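Local structure of uncharacterized protein (Bacillus thuringiensis serovar kurstaki, 4XE7) at residues G18-I24 and F36-T40; I77-L82 and L127-T132; D67-L73 and V136-R140; N9-F15 and E145-S151; T40-E44 and Q100-P106. The protein is a ParM-type bacterial actin-like protein that probably polymerises into nucleotide-dependent cytoskeletal filaments that segregate plasmid DNA. One frame throughout, in Å; residues are numbered along the deposited sequence.

Contact 1 of 5, residues G18-I24 and F36-T40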
# COMPACT_ATOMS: atom_id res chain seq x y z
N GLY A 18 0.54 9.10 2.91
CA GLY A 18 -0.86 9.06 3.32
C GLY A 18 -1.07 9.40 4.79
O GLY A 18 -0.12 9.48 5.57
N ASN A 19 -2.33 9.57 5.19
CA ASN A 19 -2.64 9.87 6.59
C ASN A 19 -2.54 8.67 7.51
O ASN A 19 -2.35 8.81 8.71
CB ASN A 19 -4.05 10.46 6.69
CG ASN A 19 -4.13 11.86 6.15
OD1 ASN A 19 -3.42 12.76 6.61
ND2 ASN A 19 -4.99 12.06 5.16
N ILE A 20 -2.70 7.48 6.94
CA ILE A 20 -2.66 6.27 7.74
C ILE A 20 -1.28 5.63 7.64
O ILE A 20 -0.77 5.09 8.61
CB ILE A 20 -3.73 5.24 7.28
CG1 ILE A 20 -5.12 5.87 7.28
CG2 ILE A 20 -3.71 3.99 8.17
CD1 ILE A 20 -5.54 6.36 8.64
N LYS A 21 -0.69 5.72 6.46
CA LYS A 21 0.54 5.00 6.16
C LYS A 21 1.53 5.84 5.36
O LYS A 21 1.14 6.68 4.55
CB LYS A 21 0.24 3.71 5.38
CG LYS A 21 -0.50 2.64 6.16
CD LYS A 21 -0.64 1.36 5.34
CE LYS A 21 -1.54 0.34 6.03
NZ LYS A 21 -1.93 -0.76 5.11
N ALA A 22 2.80 5.63 5.61
CA ALA A 22 3.84 6.11 4.73
C ALA A 22 4.17 4.94 3.83
O ALA A 22 4.51 3.86 4.32
CB ALA A 22 5.06 6.58 5.51
N LYS A 23 4.03 5.10 2.52
CA LYS A 23 4.39 4.00 1.64
C LYS A 23 5.58 4.39 0.79
O LYS A 23 5.74 5.55 0.44
CB LYS A 23 3.22 3.58 0.75
CG LYS A 23 2.07 2.99 1.53
CD LYS A 23 0.90 2.67 0.63
CE LYS A 23 -0.01 1.62 1.27
NZ LYS A 23 -1.12 1.22 0.37
N ILE A 24 6.43 3.42 0.48
CA ILE A 24 7.56 3.64 -0.42
C ILE A 24 7.62 2.52 -1.44
O ILE A 24 7.34 1.36 -1.14
CB ILE A 24 8.90 3.72 0.36
CG1 ILE A 24 10.07 4.00 -0.58
CG2 ILE A 24 9.18 2.41 1.10
CD1 ILE A 24 11.44 4.12 0.19
N PHE A 36 7.23 -1.23 0.81
CA PHE A 36 6.67 -1.48 2.14
C PHE A 36 5.94 -0.23 2.64
O PHE A 36 6.02 0.85 2.04
CB PHE A 36 7.75 -1.91 3.13
CG PHE A 36 8.86 -0.90 3.33
CD1 PHE A 36 10.02 -0.98 2.57
CD2 PHE A 36 8.74 0.11 4.28
CE1 PHE A 36 11.05 -0.06 2.75
CE2 PHE A 36 9.77 1.03 4.48
CZ PHE A 36 10.92 0.95 3.70
N ALA A 37 5.22 -0.40 3.74
CA ALA A 37 4.44 0.67 4.35
C ALA A 37 4.83 0.83 5.82
O ALA A 37 4.99 -0.15 6.54
CB ALA A 37 2.97 0.38 4.24
N ILE A 38 4.96 2.07 6.26
CA ILE A 38 5.17 2.35 7.67
C ILE A 38 3.96 3.11 8.18
O ILE A 38 3.66 4.19 7.68
CB ILE A 38 6.46 3.16 7.91
CG1 ILE A 38 7.67 2.38 7.38
CG2 ILE A 38 6.64 3.44 9.40
CD1 ILE A 38 9.04 3.06 7.63
N PRO A 39 3.25 2.55 9.18
CA PRO A 39 2.08 3.29 9.67
C PRO A 39 2.48 4.65 10.24
O PRO A 39 3.55 4.83 10.86
CB PRO A 39 1.50 2.37 10.75
CG PRO A 39 2.14 1.02 10.52
CD PRO A 39 3.47 1.29 9.90
N THR A 40 1.61 5.63 10.02
CA THR A 40 1.89 7.00 10.38
C THR A 40 1.61 7.21 11.87
O THR A 40 0.61 7.82 12.28
CB THR A 40 1.08 7.95 9.50
OG1 THR A 40 1.30 7.56 8.14
CG2 THR A 40 1.52 9.40 9.70
O HOH W 1 2.33 10.17 6.36
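Backbone hydrogen bonds carry most of the contact between A22, I24 and the strand of F36 and I38. A22 N gives to I38 O at 2.7 Å, and I38 N returns a bond to A22 O at 2.7 Å. I24 N reaches F36 O at 3.0 Å, while F36 N to I24 O is longer and more bent. Past the paired strands T40 N closes on I20 O at 2.8 Å. The axes of 21-24 and 36-39 run 158° apart, antiparallel, within the hairpin of strands 21-27 and 33-45, near one edge of the eight-stranded sheet of this actin-like fold. Among side chains, the clearest apolar contact is a CH-pi one: I24 CG2 sits 3.5 Å from the centroid of the F36 ring, over its centre. The ring is brought there by a chi1 of 60°, which sets it between the backbone N and carbonyl carbon of F36. K21, K23 and A37 share the other face, where the methyl of A37 touches K21 CD and K23 CG; K23 NZ hydrogen-bonds A400 O, and K23 makes a cation-pi contact with Y401. One water donates to G18 O at 2.7 Å and reaches T40 OG1 only weakly.

Contact 2 of 5, residues I77-L82 and L127-T132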
# COMPACT_ATOMS: atom_id res chain seq x y z
N ILE A 77 16.53 11.13 14.29
CA ILE A 77 16.52 11.82 13.00
C ILE A 77 16.94 13.28 13.13
O ILE A 77 16.27 14.09 13.78
CB ILE A 77 15.13 11.76 12.35
CG1 ILE A 77 14.78 10.30 12.07
CG2 ILE A 77 15.09 12.61 11.06
CD1 ILE A 77 13.38 10.08 11.51
N ILE A 78 18.07 13.60 12.51
CA ILE A 78 18.61 14.96 12.42
C ILE A 78 18.29 15.61 11.08
O ILE A 78 18.85 15.22 10.06
CB ILE A 78 20.13 14.97 12.62
CG1 ILE A 78 20.52 14.08 13.80
CG2 ILE A 78 20.65 16.39 12.78
CD1 ILE A 78 19.98 14.56 15.11
N SER A 79 17.40 16.59 11.09
CA SER A 79 16.94 17.23 9.87
C SER A 79 16.43 18.64 10.14
O SER A 79 15.76 18.87 11.14
CB SER A 79 15.82 16.37 9.23
OG SER A 79 15.15 17.06 8.18
N ASN A 80 16.73 19.58 9.24
CA ASN A 80 16.18 20.93 9.35
C ASN A 80 14.71 21.01 8.92
O ASN A 80 14.06 22.04 9.10
CB ASN A 80 17.02 21.93 8.55
CG ASN A 80 18.42 22.07 9.11
OD1 ASN A 80 18.65 21.94 10.32
ND2 ASN A 80 19.38 22.32 8.23
N SER A 81 14.19 19.92 8.37
CA SER A 81 12.75 19.80 8.12
C SER A 81 11.97 19.63 9.42
O SER A 81 10.78 19.93 9.47
CB SER A 81 12.47 18.60 7.19
OG SER A 81 13.37 18.62 6.10
N LEU A 82 12.62 19.10 10.45
CA LEU A 82 12.02 18.98 11.79
C LEU A 82 12.35 20.19 12.65
O LEU A 82 13.41 20.80 12.49
CB LEU A 82 12.50 17.72 12.50
CG LEU A 82 12.18 16.37 11.87
CD1 LEU A 82 12.85 15.25 12.67
CD2 LEU A 82 10.69 16.17 11.78
N LEU A 127 6.85 13.61 8.39
CA LEU A 127 8.27 13.61 8.00
C LEU A 127 9.04 12.45 8.63
O LEU A 127 9.87 11.80 7.96
CB LEU A 127 8.94 14.92 8.38
CG LEU A 127 8.49 16.13 7.56
CD1 LEU A 127 9.08 17.41 8.15
CD2 LEU A 127 8.87 15.97 6.10
N ILE A 128 8.78 12.18 9.90
CA ILE A 128 9.53 11.13 10.59
C ILE A 128 9.32 9.75 9.92
O ILE A 128 10.30 9.07 9.63
CB ILE A 128 9.19 11.11 12.09
CG1 ILE A 128 9.85 12.33 12.77
CG2 ILE A 128 9.67 9.80 12.72
CD1 ILE A 128 9.48 12.57 14.23
N PRO A 129 8.07 9.36 9.63
CA PRO A 129 7.93 8.10 8.90
C PRO A 129 8.48 8.15 7.47
O PRO A 129 9.00 7.14 7.00
CB PRO A 129 6.42 7.86 8.88
CG PRO A 129 5.94 8.59 10.12
CD PRO A 129 6.77 9.83 10.13
N LEU A 130 8.39 9.29 6.81
CA LEU A 130 8.96 9.41 5.46
C LEU A 130 10.47 9.20 5.48
O LEU A 130 10.99 8.38 4.74
CB LEU A 130 8.61 10.78 4.85
CG LEU A 130 9.44 11.25 3.66
CD1 LEU A 130 9.02 10.51 2.36
CD2 LEU A 130 9.35 12.74 3.46
N PHE A 131 11.18 9.94 6.34
CA PHE A 131 12.64 9.82 6.41
C PHE A 131 13.04 8.42 6.86
O PHE A 131 14.03 7.87 6.38
CB PHE A 131 13.24 10.85 7.36
CG PHE A 131 13.19 12.25 6.83
CD1 PHE A 131 13.32 12.50 5.47
CD2 PHE A 131 13.01 13.33 7.68
CE1 PHE A 131 13.27 13.80 4.97
CE2 PHE A 131 12.97 14.63 7.19
CZ PHE A 131 13.10 14.87 5.84
N THR A 132 12.26 7.86 7.77
CA THR A 132 12.52 6.52 8.25
C THR A 132 12.38 5.51 7.12
O THR A 132 13.18 4.58 7.00
CB THR A 132 11.59 6.14 9.42
OG1 THR A 132 11.84 7.03 10.51
CG2 THR A 132 11.82 4.71 9.87
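F131 turns its ring from the helix to meet S79 and S81 of the S79-L82 beta turn and I77 of the strand before it. S81 OG lies at the ring edge, near its plane, 3.8 Å from F131 CZ. S79 OG stands 3.4 Å from F131 CE2, at an oblique position, and the CG2 branch of I77 approaches F131 CD2 at 4.0 Å. With CG1 of I77 set opposite the carbonyl carbon (chi1 -63°), CD1 reaches I128 CG2 and, 3.6 Å away, T132 OG1, I77 and T132 crossing at about a right angle. L82 and L127 slide past each other in opposite directions, L82 CD2 resting 4.0 Å from L127 CB, whereas L82 and I128 cross nearly perpendicularly. Here one end of strand 73-79 and its turn pack on helix 123-140. No hydrogen bond spans the segments; the hydroxyls find partners within their own segments or in neighbours. S79 OG accepts from S81 N at 3.0 Å in an ST turn and also bonds H175; S81 OG bonds M170 O; T132 OG1 donates to I128 O at 2.7 Å. Apolar packing therefore joins the segments, with none of these hydroxyl bonds made across.

Contact 3 of 5, residues D67-L73 and V136-R140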
# COMPACT_ATOMS: atom_id res chain seq x y z
N ASP A 67 9.29 -8.12 6.00
CA ASP A 67 9.40 -6.74 6.44
C ASP A 67 9.62 -6.72 7.95
O ASP A 67 9.04 -5.93 8.67
CB ASP A 67 8.16 -5.91 6.06
CG ASP A 67 7.95 -5.80 4.55
OD1 ASP A 67 8.95 -5.74 3.80
OD2 ASP A 67 6.78 -5.75 4.12
N GLU A 68 10.46 -7.63 8.42
CA GLU A 68 10.74 -7.69 9.84
C GLU A 68 11.52 -6.45 10.24
O GLU A 68 11.49 -6.05 11.41
CB GLU A 68 11.53 -8.96 10.22
CG GLU A 68 10.72 -10.24 10.03
CD GLU A 68 11.51 -11.49 10.38
OE1 GLU A 68 12.59 -11.71 9.78
OE2 GLU A 68 11.05 -12.27 11.25
N ASP A 69 12.17 -5.81 9.28
CA ASP A 69 13.03 -4.69 9.64
C ASP A 69 12.26 -3.42 9.98
O ASP A 69 12.86 -2.44 10.41
CB ASP A 69 14.05 -4.41 8.53
CG ASP A 69 13.41 -4.10 7.18
OD1 ASP A 69 12.17 -4.19 7.04
OD2 ASP A 69 14.17 -3.78 6.25
N ILE A 70 10.93 -3.42 9.82
CA ILE A 70 10.16 -2.24 10.22
C ILE A 70 9.30 -2.51 11.45
O ILE A 70 8.57 -1.62 11.90
CB ILE A 70 9.27 -1.73 9.10
CG1 ILE A 70 8.24 -2.79 8.71
CG2 ILE A 70 10.12 -1.31 7.90
CD1 ILE A 70 7.14 -2.28 7.85
N GLU A 71 9.40 -3.72 11.99
CA GLU A 71 8.68 -4.10 13.22
C GLU A 71 9.20 -3.32 14.42
O GLU A 71 8.46 -3.02 15.37
CB GLU A 71 8.81 -5.61 13.48
CG GLU A 71 8.17 -6.48 12.40
CD GLU A 71 8.37 -7.98 12.63
OE1 GLU A 71 8.92 -8.36 13.69
OE2 GLU A 71 7.96 -8.77 11.75
N LEU A 72 10.48 -2.98 14.39
CA LEU A 72 11.08 -2.26 15.50
C LEU A 72 11.86 -1.06 15.00
O LEU A 72 13.04 -1.17 14.67
CB LEU A 72 11.97 -3.20 16.30
CG LEU A 72 12.16 -2.91 17.79
CD1 LEU A 72 12.95 -4.05 18.43
CD2 LEU A 72 12.87 -1.59 18.02
N LEU A 73 11.20 0.09 14.94
CA LEU A 73 11.86 1.31 14.49
C LEU A 73 12.02 2.29 15.64
O LEU A 73 11.05 2.88 16.12
CB LEU A 73 11.07 1.96 13.34
CG LEU A 73 11.00 1.11 12.08
CD1 LEU A 73 10.01 1.68 11.10
CD2 LEU A 73 12.38 0.96 11.43
N VAL A 136 15.31 2.94 5.85
CA VAL A 136 15.17 1.49 5.79
C VAL A 136 15.52 0.95 4.40
O VAL A 136 16.24 -0.05 4.27
CB VAL A 136 13.74 1.03 6.18
CG1 VAL A 136 13.60 -0.51 6.02
CG2 VAL A 136 13.43 1.43 7.62
N ALA A 137 15.03 1.60 3.35
CA ALA A 137 15.38 1.19 1.99
C ALA A 137 16.87 1.32 1.73
O ALA A 137 17.48 0.48 1.04
CB ALA A 137 14.62 2.00 0.97
N ALA A 138 17.46 2.40 2.26
CA ALA A 138 18.88 2.61 2.04
C ALA A 138 19.67 1.51 2.76
O ALA A 138 20.62 0.95 2.21
CB ALA A 138 19.30 4.00 2.52
N ALA A 139 19.23 1.17 3.97
CA ALA A 139 19.79 0.05 4.72
C ALA A 139 19.66 -1.26 3.94
O ALA A 139 20.62 -2.01 3.84
CB ALA A 139 19.13 -0.07 6.08
N ARG A 140 18.47 -1.52 3.37
CA ARG A 140 18.22 -2.75 2.62
C ARG A 140 19.15 -2.93 1.43
O ARG A 140 19.50 -4.05 1.07
CB ARG A 140 16.78 -2.78 2.11
CG ARG A 140 15.76 -3.00 3.20
CD ARG A 140 14.36 -3.15 2.61
NE ARG A 140 13.41 -3.45 3.67
CZ ARG A 140 12.17 -3.85 3.44
NH1 ARG A 140 11.74 -3.98 2.19
NH2 ARG A 140 11.36 -4.11 4.47
O HOH W 2 9.15 -5.00 1.28
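R140 grips D69 side-on with two nitrogens, the tightest part of the contact. Its NE lies 2.7 Å from D69 OD2 and its NH2 2.7 Å from D69 OD1; each oxygen uses its syn lone pair, and the carboxylate and guanidinium planes are 19° apart. D69 presents this edge with CG between its backbone N and carbonyl carbon (chi1 59°), while the R140 chain is extended from CG to NE. Two bonds in a nearly common plane fix the rotation of the guanidinium. D67 is held less exactly: R140 NH2 reaches D67 OD1 at 3.0 Å on the anti side, 35° out of the carboxylate plane. Here a water also mediates, giving to D67 OD1 at 2.6 Å and accepting from R140 NH1 at 2.9 Å. V136 packs beside the salt bridge, CG1 against D69 OD2 at 3.3 Å and I70 CG2 at 4.0 Å, CG2 against L73 CD2. Y184 also bonds D69 OD2, and E34 forms a further salt bridge with R140 NH1. The contact thereby ties the loop leading into strand 73-79 to the last turn of helix 123-140, beside F36 of strand 33-45 and F179 of strand 173-179.

Contact 4 of 5, residues N9-F15 and E145-S151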
# COMPACT_ATOMS: atom_id res chain seq x y z
N ASN A 9 25.94 5.99 -4.94
CA ASN A 9 25.40 6.28 -3.62
C ASN A 9 24.06 7.02 -3.74
O ASN A 9 23.97 8.23 -3.50
CB ASN A 9 26.39 7.11 -2.79
CG ASN A 9 27.62 6.32 -2.39
OD1 ASN A 9 27.69 5.12 -2.59
ND2 ASN A 9 28.60 7.01 -1.82
N MET A 10 23.03 6.28 -4.13
CA MET A 10 21.73 6.87 -4.38
C MET A 10 20.62 5.87 -4.15
O MET A 10 20.83 4.65 -4.23
CB MET A 10 21.66 7.41 -5.82
CG MET A 10 21.58 6.30 -6.88
SD MET A 10 19.87 5.86 -7.31
CE MET A 10 19.28 7.50 -7.81
N LEU A 11 19.44 6.40 -3.85
CA LEU A 11 18.23 5.62 -3.72
C LEU A 11 17.21 6.21 -4.69
O LEU A 11 16.96 7.42 -4.69
CB LEU A 11 17.69 5.65 -2.29
CG LEU A 11 16.31 5.04 -2.04
CD1 LEU A 11 16.30 3.50 -2.21
CD2 LEU A 11 15.78 5.45 -0.66
N LEU A 12 16.65 5.36 -5.55
CA LEU A 12 15.61 5.80 -6.45
C LEU A 12 14.26 5.29 -5.95
O LEU A 12 13.96 4.11 -6.07
CB LEU A 12 15.87 5.32 -7.87
CG LEU A 12 14.94 5.95 -8.91
CD1 LEU A 12 15.37 7.40 -9.21
CD2 LEU A 12 14.85 5.12 -10.19
N GLY A 13 13.45 6.18 -5.36
CA GLY A 13 12.16 5.78 -4.82
C GLY A 13 10.97 6.64 -5.23
O GLY A 13 11.12 7.68 -5.90
N GLY A 14 9.79 6.17 -4.85
CA GLY A 14 8.56 6.92 -5.01
C GLY A 14 7.97 6.99 -3.62
O GLY A 14 7.92 5.98 -2.92
N PHE A 15 7.53 8.17 -3.20
CA PHE A 15 7.17 8.37 -1.81
C PHE A 15 5.74 8.85 -1.69
O PHE A 15 5.39 9.96 -2.10
CB PHE A 15 8.14 9.34 -1.15
CG PHE A 15 9.58 8.95 -1.36
CD1 PHE A 15 10.30 9.48 -2.42
CD2 PHE A 15 10.18 8.02 -0.53
CE1 PHE A 15 11.62 9.11 -2.64
CE2 PHE A 15 11.50 7.63 -0.74
CZ PHE A 15 12.22 8.18 -1.80
N GLU A 145 25.22 6.23 2.61
CA GLU A 145 25.07 7.58 2.07
C GLU A 145 24.25 7.47 0.81
O GLU A 145 24.62 6.73 -0.10
CB GLU A 145 26.41 8.25 1.74
CG GLU A 145 27.23 8.71 2.93
CD GLU A 145 28.44 9.54 2.50
OE1 GLU A 145 28.81 10.48 3.23
OE2 GLU A 145 29.01 9.26 1.42
N VAL A 146 23.14 8.19 0.75
CA VAL A 146 22.35 8.19 -0.46
C VAL A 146 21.91 9.59 -0.84
O VAL A 146 21.45 10.37 -0.00
CB VAL A 146 21.10 7.30 -0.35
CG1 VAL A 146 21.50 5.82 -0.39
CG2 VAL A 146 20.32 7.62 0.92
N SER A 147 22.10 9.90 -2.11
CA SER A 147 21.37 11.00 -2.72
C SER A 147 19.98 10.48 -3.05
O SER A 147 19.84 9.41 -3.64
CB SER A 147 22.09 11.49 -3.97
OG SER A 147 21.25 12.37 -4.69
N VAL A 148 18.95 11.22 -2.64
CA VAL A 148 17.56 10.80 -2.83
C VAL A 148 16.77 11.84 -3.65
O VAL A 148 16.26 12.81 -3.09
CB VAL A 148 16.85 10.60 -1.48
CG1 VAL A 148 15.39 10.20 -1.69
CG2 VAL A 148 17.58 9.58 -0.65
N PRO A 149 16.68 11.65 -4.97
CA PRO A 149 15.82 12.56 -5.73
C PRO A 149 14.36 12.34 -5.36
O PRO A 149 13.84 11.23 -5.51
CB PRO A 149 16.09 12.18 -7.19
CG PRO A 149 16.57 10.75 -7.14
CD PRO A 149 17.30 10.61 -5.82
N PHE A 150 13.70 13.38 -4.85
CA PHE A 150 12.38 13.19 -4.28
C PHE A 150 11.26 13.17 -5.32
O PHE A 150 11.03 14.13 -6.03
CB PHE A 150 12.07 14.28 -3.24
CG PHE A 150 10.81 14.01 -2.48
CD1 PHE A 150 10.77 13.01 -1.52
CD2 PHE A 150 9.64 14.69 -2.78
CE1 PHE A 150 9.61 12.73 -0.83
CE2 PHE A 150 8.47 14.41 -2.10
CZ PHE A 150 8.45 13.43 -1.13
N SER A 151 10.52 12.07 -5.39
CA SER A 151 9.36 12.06 -6.26
C SER A 151 8.15 11.75 -5.40
O SER A 151 7.97 10.63 -4.93
CB SER A 151 9.52 11.05 -7.40
OG SER A 151 8.34 10.95 -8.18
O HOH W 3 14.64 8.49 -4.62
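L11 O and P149 O are linked by one water that three backbone groups grip: it donates to L11 O at 2.6 Å and to P149 O at 3.0 Å, and accepts from G13 N at 2.7 Å. The water fills in where the two chains are not directly bonded. On one side of it, S147 N gives to N9 O at 2.9 Å with an N-H...O angle of 173°, and L11 N gives to S147 O at 3.0 Å, making a single bridge between M10 and S147. On the other side F15 N meets S151 O at 3.0 Å. From end to end, CA of 9 to 15 against CA of 145 to 151, the segments are 34° apart. The run-in 9-12 and the start of strand 13-17 lie beside strand 145-154, and the F15-S151 bond joins the two outermost strands of the eight-stranded sheet. Side chains fill the layer toward helix 123-140. The rings of F15 and F150 are near parallel, planes 8° apart, but slid so far that they barely overlap, with centroids 5.3 Å apart. F15 CZ also presses on V148 CG1 at 3.8 Å. L12 CD1 and M10 CE touch the ring of P149. N411 of helix 402-418 donates to both G13 O and P149 O.

Contact 5 of 5, residues T40-E44 and Q100-P106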
# COMPACT_ATOMS: atom_id res chain seq x y z
N THR A 40 1.61 5.63 10.02
CA THR A 40 1.89 7.00 10.38
C THR A 40 1.61 7.21 11.87
O THR A 40 0.61 7.82 12.28
CB THR A 40 1.08 7.95 9.50
OG1 THR A 40 1.30 7.56 8.14
CG2 THR A 40 1.52 9.40 9.70
N VAL A 41 2.52 6.66 12.67
CA VAL A 41 2.40 6.67 14.11
C VAL A 41 3.78 6.89 14.68
O VAL A 41 4.71 6.14 14.37
CB VAL A 41 1.85 5.35 14.66
CG1 VAL A 41 1.74 5.44 16.17
CG2 VAL A 41 0.50 5.02 14.04
N ILE A 42 3.93 7.91 15.51
CA ILE A 42 5.21 8.14 16.19
C ILE A 42 5.01 8.29 17.70
O ILE A 42 3.90 8.55 18.17
CB ILE A 42 5.94 9.37 15.61
CG1 ILE A 42 5.22 10.66 16.00
CG2 ILE A 42 6.07 9.24 14.06
CD1 ILE A 42 5.90 11.92 15.48
N ALA A 43 6.09 8.09 18.45
CA ALA A 43 6.06 8.22 19.91
C ALA A 43 7.46 8.62 20.40
O ALA A 43 8.45 8.05 19.94
CB ALA A 43 5.59 6.91 20.58
N GLU A 44 7.54 9.59 21.32
CA GLU A 44 8.82 10.02 21.86
C GLU A 44 9.55 8.84 22.52
O GLU A 44 8.94 8.02 23.20
CB GLU A 44 8.63 11.18 22.87
CG GLU A 44 8.14 12.51 22.24
CD GLU A 44 8.25 13.71 23.19
OE1 GLU A 44 8.86 13.58 24.28
OE2 GLU A 44 7.75 14.80 22.84
N GLN A 100 2.67 2.37 22.36
CA GLN A 100 3.02 3.42 23.31
C GLN A 100 1.78 4.21 23.71
O GLN A 100 0.91 4.46 22.88
CB GLN A 100 4.08 4.35 22.73
CG GLN A 100 5.34 3.63 22.28
CD GLN A 100 6.18 3.20 23.45
OE1 GLN A 100 6.51 4.00 24.32
NE2 GLN A 100 6.53 1.92 23.48
N GLU A 101 1.68 4.60 24.98
CA GLU A 101 0.49 5.31 25.43
C GLU A 101 0.54 6.76 24.95
O GLU A 101 -0.49 7.37 24.67
CB GLU A 101 0.35 5.26 26.95
CG GLU A 101 -0.56 6.36 27.52
CD GLU A 101 -1.55 5.84 28.54
OE1 GLU A 101 -1.17 4.97 29.36
OE2 GLU A 101 -2.72 6.28 28.52
N ASP A 102 1.75 7.30 24.84
CA ASP A 102 1.91 8.66 24.36
C ASP A 102 2.14 8.72 22.85
O ASP A 102 2.79 9.64 22.35
CB ASP A 102 3.06 9.35 25.09
CG ASP A 102 2.78 9.54 26.57
OD1 ASP A 102 1.93 10.40 26.91
OD2 ASP A 102 3.42 8.85 27.39
N ARG A 103 1.61 7.74 22.11
CA ARG A 103 1.77 7.77 20.67
C ARG A 103 1.08 9.00 20.07
O ARG A 103 0.11 9.53 20.64
CB ARG A 103 1.22 6.51 20.03
CG ARG A 103 -0.28 6.38 20.06
CD ARG A 103 -0.69 5.04 19.48
NE ARG A 103 -2.09 4.71 19.72
CZ ARG A 103 -2.52 4.01 20.77
NH1 ARG A 103 -1.66 3.60 21.70
NH2 ARG A 103 -3.81 3.75 20.91
N GLN A 104 1.59 9.46 18.94
CA GLN A 104 0.98 10.57 18.22
C GLN A 104 0.55 10.11 16.84
O GLN A 104 1.32 9.47 16.12
CB GLN A 104 1.96 11.74 18.14
CG GLN A 104 2.50 12.16 19.51
CD GLN A 104 3.43 13.37 19.44
OE1 GLN A 104 3.16 14.33 18.72
NE2 GLN A 104 4.52 13.33 20.19
N GLU A 105 -0.69 10.42 16.48
CA GLU A 105 -1.27 10.02 15.20
C GLU A 105 -1.95 11.21 14.51
O GLU A 105 -2.26 12.22 15.16
CB GLU A 105 -2.27 8.87 15.40
CG GLU A 105 -1.61 7.56 15.84
CD GLU A 105 -2.59 6.48 16.28
OE1 GLU A 105 -2.96 6.44 17.48
OE2 GLU A 105 -2.99 5.66 15.43
N PRO A 106 -2.18 11.12 13.19
CA PRO A 106 -2.91 12.22 12.56
C PRO A 106 -4.35 12.29 13.06
O PRO A 106 -4.99 11.26 13.24
CB PRO A 106 -2.85 11.88 11.07
CG PRO A 106 -1.70 10.90 10.94
CD PRO A 106 -1.75 10.11 12.21
O HOH W 4 4.90 11.04 22.16
O HOH W 5 6.45 15.54 20.73
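I42 and Q104 exchange two backbone hydrogen bonds as an antiparallel hydrogen-bonded pair. Q104 N reaches I42 O at 2.6 Å, and I42 N reaches Q104 O at 3.1 Å. This single bridge lays the loop 100-106 against strand 33-45, so both the N-H and the C=O of each residue are satisfied by the other. The Q104 side chain spends its NE2 on two waters. One water accepts from Q104 NE2 and E44 N while donating to D102 O at 2.5 Å; the other accepts from Q104 NE2 and donates to E44 OE2 at 2.6 Å. OE1 of Q104 is taken by K124 NZ of helix 123-140, so both ends of this amide have partners. R103 turns the other way, its CG set between backbone N and carbonyl carbon (chi1 70°). Its NE makes a salt bridge to E105 OE1 at 3.0 Å, meeting the carboxylate from above its plane, and its NH1 bonds Q100 O, which lies at the start of the type I turn. V41 CG2 lies alongside E105 CG at 3.8 Å, A43 CB touches CB and CG of Q100, and T40 CG2 meets P106 CG at 3.8 Å. The polar links of strand and loop are thus one direct backbone pair and two waters, with side-chain packing beside them, while the charges of R103 and E105 probably neutralise each other within the loop.

In the fold
All five contacts lie in the part of the chain built round the eight-stranded sheet and helix 123-140, with centres 13 to 26 Å apart. Contact 1 closes first along the chain and shares T40 and strand 33-45 with contact 5. Contacts 2 and 3 both use helix 123-140, contact 2 nested inside the loop closed by contact 3, and contact 4 encloses the other four. Contacts 2 and 5 cross along the chain and pack together through I128 and I42. Contact 5 does not touch contact 3 (nearest atoms about 7 Å apart) or contact 4 (about 11 Å); every other pair touches. The helix thus links the hairpin, the strand 73-79 turn and both sheet edges into one subdomain.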